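SWD1-like protein (PDB 6E29) acts as a WD-repeat subunit of the COMPASS histone H3K4 methyltransferase complex, its beta-propeller domain probably serving as a protein-binding scaffold. Local coordinates at residues G283-A288 with L296-R301. Sequence-based numbering, arbitrary orientation.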
ATOM      1  N   GLY B 283      13.084  -3.178  -8.529  1.00 22.89           N
ATOM      2  CA  GLY B 283      13.505  -2.835  -7.191  1.00 24.58           C
ATOM      3  C   GLY B 283      14.757  -1.999  -7.135  1.00 30.52           C
ATOM      4  O   GLY B 283      15.210  -1.643  -6.037  1.00 30.95           O
ATOM      5  N   GLU B 284      15.321  -1.653  -8.275  1.00 25.05           N
ATOM      6  CA  GLU B 284      16.541  -0.853  -8.271  1.00 26.64           C
ATOM      7  C   GLU B 284      16.341   0.506  -7.609  1.00 37.35           C
ATOM      8  O   GLU B 284      17.250   1.011  -6.939  1.00 27.47           O
ATOM      9  CB  GLU B 284      17.015  -0.622  -9.685  1.00 26.26           C
ATOM     10  CG  GLU B 284      18.377   0.109  -9.678  1.00 30.76           C
ATOM     11  CD  GLU B 284      18.987   0.314 -11.040  1.00 37.68           C
ATOM     12  OE1 GLU B 284      18.327   0.134 -12.110  1.00 33.90           O
ATOM     13  OE2 GLU B 284      20.184   0.669 -11.040  1.00 40.20           O
ATOM     14  N   TYR B 285      15.219   1.166  -7.879  1.00 22.64           N
ATOM     15  CA  TYR B 285      15.024   2.543  -7.428  1.00 20.58           C
ATOM     16  C   TYR B 285      13.887   2.610  -6.423  1.00 22.99           C
ATOM     17  O   TYR B 285      12.919   1.852  -6.494  1.00 20.35           O
ATOM     18  CB  TYR B 285      14.666   3.491  -8.578  1.00 23.37           C
ATOM     19  CG  TYR B 285      15.703   3.531  -9.648  1.00 26.01           C
ATOM     20  CD1 TYR B 285      16.960   4.052  -9.398  1.00 25.02           C
ATOM     21  CD2 TYR B 285      15.434   3.027 -10.898  1.00 31.41           C
ATOM     22  CE1 TYR B 285      17.962   4.088 -10.429  1.00 31.69           C
ATOM     23  CE2 TYR B 285      16.387   3.048 -11.905  1.00 32.89           C
ATOM     24  CZ  TYR B 285      17.652   3.576 -11.668  1.00 50.77           C
ATOM     25  OH  TYR B 285      18.603   3.583 -12.672  1.00 38.14           O
ATOM     26  N   VAL B 286      14.000   3.574  -5.506  1.00 22.68           N
ATOM     27  CA  VAL B 286      12.895   3.995  -4.641  1.00 22.00           C
ATOM     28  C   VAL B 286      12.554   5.438  -5.022  1.00 20.66           C
ATOM     29  O   VAL B 286      13.440   6.290  -5.043  1.00 24.58           O
ATOM     30  CB  VAL B 286      13.292   3.917  -3.144  1.00 21.47           C
ATOM     31  CG1 VAL B 286      12.201   4.541  -2.274  1.00 21.08           C
ATOM     32  CG2 VAL B 286      13.534   2.417  -2.725  1.00 19.37           C
ATOM     33  N   ALA B 287      11.273   5.715  -5.272  1.00 20.95           N
ATOM     34  CA  ALA B 287      10.813   7.078  -5.533  1.00 24.42           C
ATOM     35  C   ALA B 287       9.885   7.513  -4.406  1.00 21.08           C
ATOM     36  O   ALA B 287       9.237   6.672  -3.755  1.00 22.07           O
ATOM     37  CB  ALA B 287      10.074   7.189  -6.865  1.00 22.60           C
ATOM     38  N   ALA B 288       9.818   8.823  -4.185  1.00 20.87           N
ATOM     39  CA  ALA B 288       8.858   9.376  -3.236  1.00 17.90           C
ATOM     40  C   ALA B 288       8.385  10.741  -3.713  1.00 21.92           C
ATOM     41  O   ALA B 288       9.180  11.531  -4.240  1.00 22.34           O
ATOM     42  CB  ALA B 288       9.487   9.535  -1.846  1.00 26.83           C
ATOM     43  N   LEU B 296       9.626  15.263  -6.905  1.00 29.72           N
ATOM     44  CA  LEU B 296       9.729  13.831  -6.662  1.00 25.13           C
ATOM     45  C   LEU B 296      11.200  13.491  -6.513  1.00 26.41           C
ATOM     46  O   LEU B 296      12.042  14.039  -7.233  1.00 29.63           O
ATOM     47  CB  LEU B 296       9.141  13.010  -7.821  1.00 26.74           C
ATOM     48  CG  LEU B 296       7.669  13.211  -8.178  1.00 29.44           C
ATOM     49  CD1 LEU B 296       7.371  12.356  -9.398  1.00 37.61           C
ATOM     50  CD2 LEU B 296       6.745  12.765  -7.016  1.00 26.15           C
ATOM     51  N   TYR B 297      11.515  12.586  -5.588  1.00 25.09           N
ATOM     52  CA  TYR B 297      12.889  12.191  -5.341  1.00 20.94           C
ATOM     53  C   TYR B 297      13.030  10.743  -5.763  1.00 23.86           C
ATOM     54  O   TYR B 297      12.138   9.944  -5.482  1.00 24.75           O
ATOM     55  CB  TYR B 297      13.255  12.336  -3.856  1.00 24.31           C
ATOM     56  CG  TYR B 297      13.400  13.823  -3.480  1.00 30.38           C
ATOM     57  CD1 TYR B 297      12.276  14.635  -3.345  1.00 28.69           C
ATOM     58  CD2 TYR B 297      14.652  14.393  -3.261  1.00 41.48           C
ATOM     59  CE1 TYR B 297      12.398  15.982  -3.014  1.00 29.57           C
ATOM     60  CE2 TYR B 297      14.781  15.746  -2.915  1.00 46.77           C
ATOM     61  CZ  TYR B 297      13.642  16.527  -2.804  1.00 47.12           C
ATOM     62  OH  TYR B 297      13.743  17.862  -2.467  1.00 42.34           O
ATOM     63  N   ILE B 298      14.173  10.401  -6.376  1.00 25.87           N
ATOM     64  CA  ILE B 298      14.468   9.008  -6.740  1.00 22.19           C
ATOM     65  C   ILE B 298      15.845   8.641  -6.187  1.00 24.08           C
ATOM     66  O   ILE B 298      16.837   9.317  -6.480  1.00 26.87           O
ATOM     67  CB  ILE B 298      14.419   8.798  -8.260  1.00 24.07           C
ATOM     68  CG1 ILE B 298      13.057   9.277  -8.821  1.00 21.90           C
ATOM     69  CG2 ILE B 298      14.631   7.346  -8.595  1.00 23.76           C
ATOM     70  CD1 ILE B 298      12.989   9.153 -10.393  1.00 27.55           C
ATOM     71  N   TRP B 299      15.895   7.604  -5.353  1.00 23.28           N
ATOM     72  CA  TRP B 299      17.147   7.038  -4.851  1.00 23.62           C
ATOM     73  C   TRP B 299      17.387   5.657  -5.467  1.00 21.43           C
ATOM     74  O   TRP B 299      16.446   4.974  -5.901  1.00 23.19           O
ATOM     75  CB  TRP B 299      17.115   6.890  -3.336  1.00 27.31           C
ATOM     76  CG  TRP B 299      16.928   8.130  -2.563  1.00 31.72           C
ATOM     77  CD1 TRP B 299      17.926   8.918  -2.001  1.00 31.12           C
ATOM     78  CD2 TRP B 299      15.678   8.709  -2.152  1.00 26.98           C
ATOM     79  NE1 TRP B 299      17.363   9.948  -1.309  1.00 27.41           N
ATOM     80  CE2 TRP B 299      15.991   9.852  -1.374  1.00 27.38           C
ATOM     81  CE3 TRP B 299      14.324   8.369  -2.359  1.00 22.85           C
ATOM     82  CZ2 TRP B 299      14.999  10.685  -0.830  1.00 30.41           C
ATOM     83  CZ3 TRP B 299      13.337   9.182  -1.802  1.00 23.42           C
ATOM     84  CH2 TRP B 299      13.680  10.326  -1.037  1.00 29.29           C
ATOM     85  N   GLU B 300      18.636   5.212  -5.422  1.00 28.61           N
ATOM     86  CA  GLU B 300      18.970   3.876  -5.897  1.00 26.90           C
ATOM     87  C   GLU B 300      19.369   3.010  -4.709  1.00 30.07           C
ATOM     88  O   GLU B 300      20.063   3.469  -3.801  1.00 31.68           O
ATOM     89  CB  GLU B 300      20.095   3.923  -6.954  1.00 30.13           C
ATOM     90  CG  GLU B 300      21.309   4.716  -6.534  1.00 42.07           C
ATOM     91  CD  GLU B 300      22.272   3.855  -5.733  1.00 44.98           C
ATOM     92  OE1 GLU B 300      22.295   2.616  -5.998  1.00 44.98           O
ATOM     93  OE2 GLU B 300      22.947   4.411  -4.832  1.00 48.56           O
ATOM     94  N   ARG B 301      18.921   1.765  -4.710  1.00 29.41           N
ATOM     95  CA  ARG B 301      19.097   0.855  -3.570  1.00 30.12           C
ATOM     96  C   ARG B 301      20.410   0.115  -3.597  1.00 45.03           C
ATOM     97  O   ARG B 301      20.739  -0.567  -2.621  1.00 46.97           O
ATOM     98  CB  ARG B 301      18.016  -0.204  -3.567  1.00 40.38           C
ATOM     99  CG  ARG B 301      16.718   0.262  -3.087  1.00 32.92           C
ATOM    100  CD  ARG B 301      15.791  -0.921  -2.918  1.00 29.90           C
ATOM    101  NE  ARG B 301      16.447  -2.075  -2.309  1.00 33.62           N
ATOM    102  CZ  ARG B 301      16.601  -3.259  -2.889  1.00 37.59           C
ATOM    103  NH1 ARG B 301      16.129  -3.473  -4.122  1.00 37.68           N
ATOM    104  NH2 ARG B 301      17.248  -4.230  -2.240  1.00 43.00           N
TER
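The two middle strands of a four-stranded propeller blade form an antiparallel hairpin here, in which Val286 pairs with Trp299 and Ala288 with Tyr297 through two backbone hydrogen bonds each. One further bond, Arg301 N to Glu284 O (2.9 Å), carries the ladder past the strand end. Side chains alternate between the two faces, a general feature of strands that this blade illustrates well. On one face the Trp299 indole turns its edge to the partner strand: CZ3 meets Ala288 CB at 3.9 Å, with CE3 near the backbone O of Val286 (3.5 Å). On the other, Ile298 CG2 packs on Tyr285 CB at 3.9 Å, and its CG1 branch reaches Ala287 CB. The Tyr285 ring also has Glu284 CG over the centre of one face. Arg301 closes the open end. Bent at chi3 (42°), its chain runs past Val286 CG2, crossing it at about a right angle, and NH1 donates to Gly283 O (2.8 Å). Gly283 O lies close to the guanidinium plane, whereas NH1 sits 49° out of the carbonyl plane. NH2 forms a salt bridge with Glu262, so the group ties the turn before strand 285-290 to the preceding blade. An alanine in place of Arg301 would probably leave Gly283 O and the Glu262 carboxylate without this partner and open a gap beside Val286. Strands 274-279 and 306-310 flank the hairpin within its sheet; Trp299 and Ala288 touch Ile239 of the preceding blade, and Ala287 and Leu296 touch Ile320 of the following one.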